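Local coordinates for protein cyclase (Streptomyces sp. R1128, PDB 3TFZ) that probably cyclises and aromatises a nascent polyketide chain in the R1128 biosynthetic pathway, as an aromatase/cyclase of the Bet v 1-like superfamily, at residues V7-T12 and R144-D149; E41-E44 and Q50-R53. All coordinates share one frame; numbering follows the deposited sequence.

Contact 1. Residues V7-T12 and R144-D149; sequences VEHTVT and RNSVAD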
loop_
_atom_site.group_PDB
_atom_site.type_symbol
_atom_site.label_atom_id
_atom_site.label_comp_id
_atom_site.label_asym_id
_atom_site.label_seq_id
_atom_site.Cartn_x
_atom_site.Cartn_y
_atom_site.Cartn_z
ATOM N N VAL A 7 -10.095 1.899 1.327
ATOM C CA VAL A 7 -8.895 1.324 0.719
ATOM C C VAL A 7 -7.654 2.064 1.129
ATOM O O VAL A 7 -7.764 3.163 1.606
ATOM C CB VAL A 7 -8.986 1.233 -0.835
ATOM C CG1 VAL A 7 -10.293 0.411 -1.278
ATOM C CG2 VAL A 7 -9.040 2.574 -1.409
ATOM N N GLU A 8 -6.474 1.422 0.977
ATOM C CA GLU A 8 -5.192 1.979 1.402
ATOM C C GLU A 8 -4.147 1.545 0.444
ATOM O O GLU A 8 -4.056 0.383 0.127
ATOM C CB GLU A 8 -4.808 1.566 2.831
ATOM C CG GLU A 8 -5.847 1.804 3.769
ATOM C CD GLU A 8 -5.388 1.707 5.212
ATOM O OE1 GLU A 8 -4.184 1.710 5.438
ATOM O OE2 GLU A 8 -6.247 1.543 6.119
ATOM N N HIS A 9 -3.326 2.466 0.005
ATOM C CA HIS A 9 -2.272 2.108 -0.969
ATOM C C HIS A 9 -0.980 2.718 -0.435
ATOM O O HIS A 9 -1.070 3.695 0.298
ATOM C CB HIS A 9 -2.533 2.616 -2.385
ATOM C CG HIS A 9 -3.718 1.985 -3.059
ATOM N ND1 HIS A 9 -5.029 2.300 -2.730
ATOM C CD2 HIS A 9 -3.798 1.086 -4.066
ATOM C CE1 HIS A 9 -5.860 1.629 -3.508
ATOM N NE2 HIS A 9 -5.135 0.887 -4.327
ATOM N N THR A 10 0.177 2.181 -0.835
ATOM C CA THR A 10 1.431 2.698 -0.324
ATOM C C THR A 10 2.533 2.537 -1.354
ATOM O O THR A 10 2.413 1.689 -2.250
ATOM C CB THR A 10 1.805 2.060 1.109
ATOM O OG1 THR A 10 2.848 2.768 1.722
ATOM C CG2 THR A 10 2.121 0.509 1.083
ATOM N N VAL A 11 3.597 3.323 -1.152
ATOM C CA VAL A 11 4.875 3.328 -1.916
ATOM C C VAL A 11 5.965 3.797 -0.926
ATOM O O VAL A 11 5.640 4.471 0.085
ATOM C CB VAL A 11 4.586 4.276 -3.093
ATOM C CG1 VAL A 11 4.890 5.837 -2.942
ATOM C CG2 VAL A 11 4.286 3.574 -4.454
ATOM N N THR A 12 7.218 3.353 -1.154
ATOM C CA THR A 12 8.397 3.658 -0.369
ATOM C C THR A 12 9.072 4.707 -1.183
ATOM O O THR A 12 9.387 4.440 -2.336
ATOM C CB THR A 12 9.300 2.399 -0.224
ATOM O OG1 THR A 12 8.643 1.452 0.593
ATOM C CG2 THR A 12 10.547 2.709 0.535
ATOM N N ARG A 144 -7.225 3.565 -9.888
ATOM C CA ARG A 144 -6.344 4.236 -10.840
ATOM C C ARG A 144 -5.589 5.504 -10.329
ATOM O O ARG A 144 -4.400 5.714 -10.529
ATOM C CB ARG A 144 -7.145 4.517 -12.163
ATOM C CG ARG A 144 -6.412 5.396 -13.209
ATOM C CD ARG A 144 -7.074 5.470 -14.588
ATOM N NE ARG A 144 -6.183 4.679 -15.405
ATOM C CZ ARG A 144 -5.448 5.118 -16.423
ATOM N NH1 ARG A 144 -5.532 6.382 -16.891
ATOM N NH2 ARG A 144 -4.635 4.244 -17.009
ATOM N N ASN A 145 -6.291 6.380 -9.677
ATOM C CA ASN A 145 -5.780 7.678 -9.401
ATOM C C ASN A 145 -4.981 7.695 -8.130
ATOM O O ASN A 145 -4.128 8.490 -7.942
ATOM C CB ASN A 145 -7.005 8.532 -9.259
ATOM C CG ASN A 145 -7.326 9.168 -10.513
ATOM O OD1 ASN A 145 -6.831 10.276 -10.808
ATOM N ND2 ASN A 145 -8.084 8.461 -11.347
ATOM N N SER A 146 -5.337 6.822 -7.243
ATOM C CA SER A 146 -4.631 6.582 -6.046
ATOM C C SER A 146 -3.152 6.179 -6.356
ATOM O O SER A 146 -2.193 6.787 -5.855
ATOM C CB SER A 146 -5.406 5.479 -5.282
ATOM O OG SER A 146 -4.650 5.024 -4.207
ATOM N N VAL A 147 -2.991 5.150 -7.207
ATOM C CA VAL A 147 -1.707 4.698 -7.778
ATOM C C VAL A 147 -0.934 5.866 -8.493
ATOM O O VAL A 147 0.206 6.039 -8.206
ATOM C CB VAL A 147 -1.908 3.401 -8.673
ATOM C CG1 VAL A 147 -0.617 3.022 -9.392
ATOM C CG2 VAL A 147 -2.363 2.226 -7.747
ATOM N N ALA A 148 -1.596 6.677 -9.327
ATOM C CA ALA A 148 -1.027 7.766 -10.083
ATOM C C ALA A 148 -0.562 8.885 -9.156
ATOM O O ALA A 148 0.547 9.399 -9.336
ATOM C CB ALA A 148 -2.058 8.319 -11.149
ATOM N N ASP A 149 -1.330 9.136 -8.089
ATOM C CA ASP A 149 -1.026 10.186 -7.117
ATOM C C ASP A 149 0.200 9.857 -6.269
ATOM O O ASP A 149 1.080 10.687 -6.031
ATOM C CB ASP A 149 -2.286 10.428 -6.193
ATOM C CG ASP A 149 -3.412 11.312 -6.851
ATOM O OD1 ASP A 149 -3.254 11.813 -8.020
ATOM O OD2 ASP A 149 -4.479 11.499 -6.170
#
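The imidazole of H9 meets S146 and V147 where the long helix 131-164 packs on strand 5-13, outermost in this chain, a pairing that belongs to the helix-grip fold of the Bet v 1-like superfamily, in which a curved antiparallel sheet wraps round a long C-terminal helix. H9 bridges the two elements. Its CB points to the helix, and a first torsion that sets CG beside the backbone N (chi1 -66°) brings the ring to S146 and V147. S146 OG sits over one face of that ring, 3.0 Å above its plane and displaced toward the rim, with 3.1 Å from H9 ND1 to S146 OG. The hydroxyl reaches the ring because OG stands anti to the backbone N of S146, chi1 170°. Farther along the ring, NE2 is hydrogen-bonded to E143, about one turn earlier on the same helix, which would restrict rotation of the imidazole. An alanine in place of H9 would probably leave E143 without this partner and open a gap between strand and helix beside S146. S146 also touches H112 of strand 105-116. The side chain of V147 crosses that of H9 at about a right angle and makes a van der Waals contact through a single methyl, CG2, which lies 4.1 Å from H9 CD2.

Contact 2. Residues E41-E44 and Q50-R53; sequences EILE and QVVR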
loop_
_atom_site.group_PDB
_atom_site.type_symbol
_atom_site.label_atom_id
_atom_site.label_comp_id
_atom_site.label_asym_id
_atom_site.label_seq_id
_atom_site.Cartn_x
_atom_site.Cartn_y
_atom_site.Cartn_z
ATOM N N GLU A 41 -6.874 25.624 -7.386
ATOM C CA GLU A 41 -7.187 26.932 -6.945
ATOM C C GLU A 41 -7.478 27.002 -5.452
ATOM O O GLU A 41 -8.295 26.239 -4.989
ATOM C CB GLU A 41 -8.413 27.285 -7.718
ATOM C CG GLU A 41 -8.913 28.642 -7.594
ATOM C CD GLU A 41 -10.211 28.703 -8.378
ATOM O OE1 GLU A 41 -10.990 29.715 -8.117
ATOM O OE2 GLU A 41 -10.398 27.678 -9.211
ATOM N N ILE A 42 -6.889 27.985 -4.738
ATOM C CA ILE A 42 -6.998 28.048 -3.301
ATOM C C ILE A 42 -8.118 28.919 -2.996
ATOM O O ILE A 42 -8.131 30.091 -3.350
ATOM C CB ILE A 42 -5.693 28.499 -2.593
ATOM C CG1 ILE A 42 -4.566 27.440 -2.825
ATOM C CG2 ILE A 42 -5.884 28.582 -1.113
ATOM C CD1 ILE A 42 -3.180 27.799 -2.161
ATOM N N LEU A 43 -9.111 28.380 -2.311
ATOM C CA LEU A 43 -10.280 29.215 -1.988
ATOM C C LEU A 43 -10.158 29.829 -0.600
ATOM O O LEU A 43 -10.695 30.919 -0.323
ATOM C CB LEU A 43 -11.575 28.386 -2.126
ATOM C CG LEU A 43 -12.519 28.100 -3.341
ATOM C CD1 LEU A 43 -12.060 28.497 -4.765
ATOM C CD2 LEU A 43 -13.017 26.678 -3.267
ATOM N N GLU A 44 -9.458 29.138 0.283
ATOM C CA GLU A 44 -9.405 29.481 1.712
ATOM C C GLU A 44 -8.171 28.797 2.259
ATOM O O GLU A 44 -7.848 27.689 1.876
ATOM C CB GLU A 44 -10.721 29.072 2.400
ATOM C CG GLU A 44 -11.155 29.703 3.757
ATOM C CD GLU A 44 -12.149 28.712 4.560
ATOM O OE1 GLU A 44 -13.031 28.102 3.906
ATOM O OE2 GLU A 44 -12.058 28.496 5.815
ATOM N N GLN A 50 -6.170 24.209 4.240
ATOM C CA GLN A 50 -6.366 24.746 2.907
ATOM C C GLN A 50 -7.713 24.211 2.360
ATOM O O GLN A 50 -7.999 23.015 2.458
ATOM C CB GLN A 50 -5.318 24.181 1.933
ATOM C CG GLN A 50 -3.910 24.708 2.071
ATOM C CD GLN A 50 -2.891 23.789 1.508
ATOM O OE1 GLN A 50 -3.240 22.651 1.158
ATOM N NE2 GLN A 50 -1.604 24.252 1.402
ATOM N N VAL A 51 -8.536 25.105 1.787
ATOM C CA VAL A 51 -9.666 24.660 1.005
ATOM C C VAL A 51 -9.327 24.937 -0.455
ATOM O O VAL A 51 -8.940 26.062 -0.868
ATOM C CB VAL A 51 -11.034 25.318 1.431
ATOM C CG1 VAL A 51 -12.222 24.738 0.623
ATOM C CG2 VAL A 51 -11.295 25.154 2.904
ATOM N N VAL A 52 -9.587 23.940 -1.279
ATOM C CA VAL A 52 -8.927 23.937 -2.577
ATOM C C VAL A 52 -9.873 23.400 -3.641
ATOM O O VAL A 52 -10.462 22.335 -3.512
ATOM C CB VAL A 52 -7.465 23.208 -2.485
ATOM C CG1 VAL A 52 -7.505 21.890 -3.068
ATOM C CG2 VAL A 52 -6.449 23.919 -3.213
ATOM N N ARG A 53 -9.999 24.167 -4.702
ATOM C CA ARG A 53 -10.715 23.742 -5.888
ATOM C C ARG A 53 -9.794 23.052 -6.949
ATOM O O ARG A 53 -8.771 23.556 -7.265
ATOM C CB ARG A 53 -11.435 24.944 -6.447
ATOM C CG ARG A 53 -12.011 24.729 -7.768
ATOM C CD ARG A 53 -12.704 23.472 -7.725
ATOM N NE ARG A 53 -13.903 23.462 -8.574
ATOM C CZ ARG A 53 -14.876 24.345 -8.488
ATOM N NH1 ARG A 53 -14.687 25.383 -7.678
ATOM N NH2 ARG A 53 -15.975 24.221 -9.265
#
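E41 and R53 form a hydrogen-bonded pair between antiparallel strands: E41 N donates to R53 O, lying in its carbonyl plane, and R53 N returns a 2.7 Å bond to E41 O. I42 and V52 follow as the non-hydrogen-bonded pair, joined by I42 CG1 and V52 CG2 at 4.0 Å. Beyond them the register slips by one residue in a classic beta bulge, with L43 and E44 both facing V51. The carbonyl of V51 therefore receives two amides, a 2.7 Å bond from L43 N to V51 O and a weak one from E44 N at 3.3 Å. V51 N in turn bonds E44 O, nearly straight at the hydrogen (169°).

The side chains of E41, E44, V51 and R53 share one face of the sheet. Those of E41 and R53 run side by side with carboxylate and guanidinium planes nearly parallel (1° apart), yet the charged atoms do not touch, E41 OE2 and R53 NH1 being 5.1 Å apart; OE2 rests instead near R53 CG. E44, with CG anti to its N (chi1 -160°), passes its carboxylate over V51, OE1 lying 3.6 Å from V51 CG2, and its OE2 makes a long, weak ion pair with R68. Both L43 methyls lie against R53 CB.

On this face R53 NE is hydrogen-bonded to T64. Q50, apart from that layer, bonds R69 and the carbonyl of A25. The pair forms a beta hairpin, strand 37-46 outermost in the chain's sheet and strand 49-58 inside it, next to strand 61-72, while after helix 17-25 L28 packs on I42 and V27 on V52.

How the contacts relate
Contacts 1 and 2 both reach the same seven-stranded sheet, but from its two ends: strand 5-13 is one outermost strand of the chain and strand 37-46 the other. Their centres are 23 Å apart, on opposite sides of the chain's centre, and their nearest atoms about 11 Å, so they do not touch. Along the chain, contact 2 is nested within the long excursion that contact 1 closes. The side chains of S146 and V52 each lie about 6 Å from bound CXS, probably from the crystallisation liquor, which is consistent with a pocket between helix and sheet. The potassium ion is more remote from contact 2, about 14 Å from the side chain of E41.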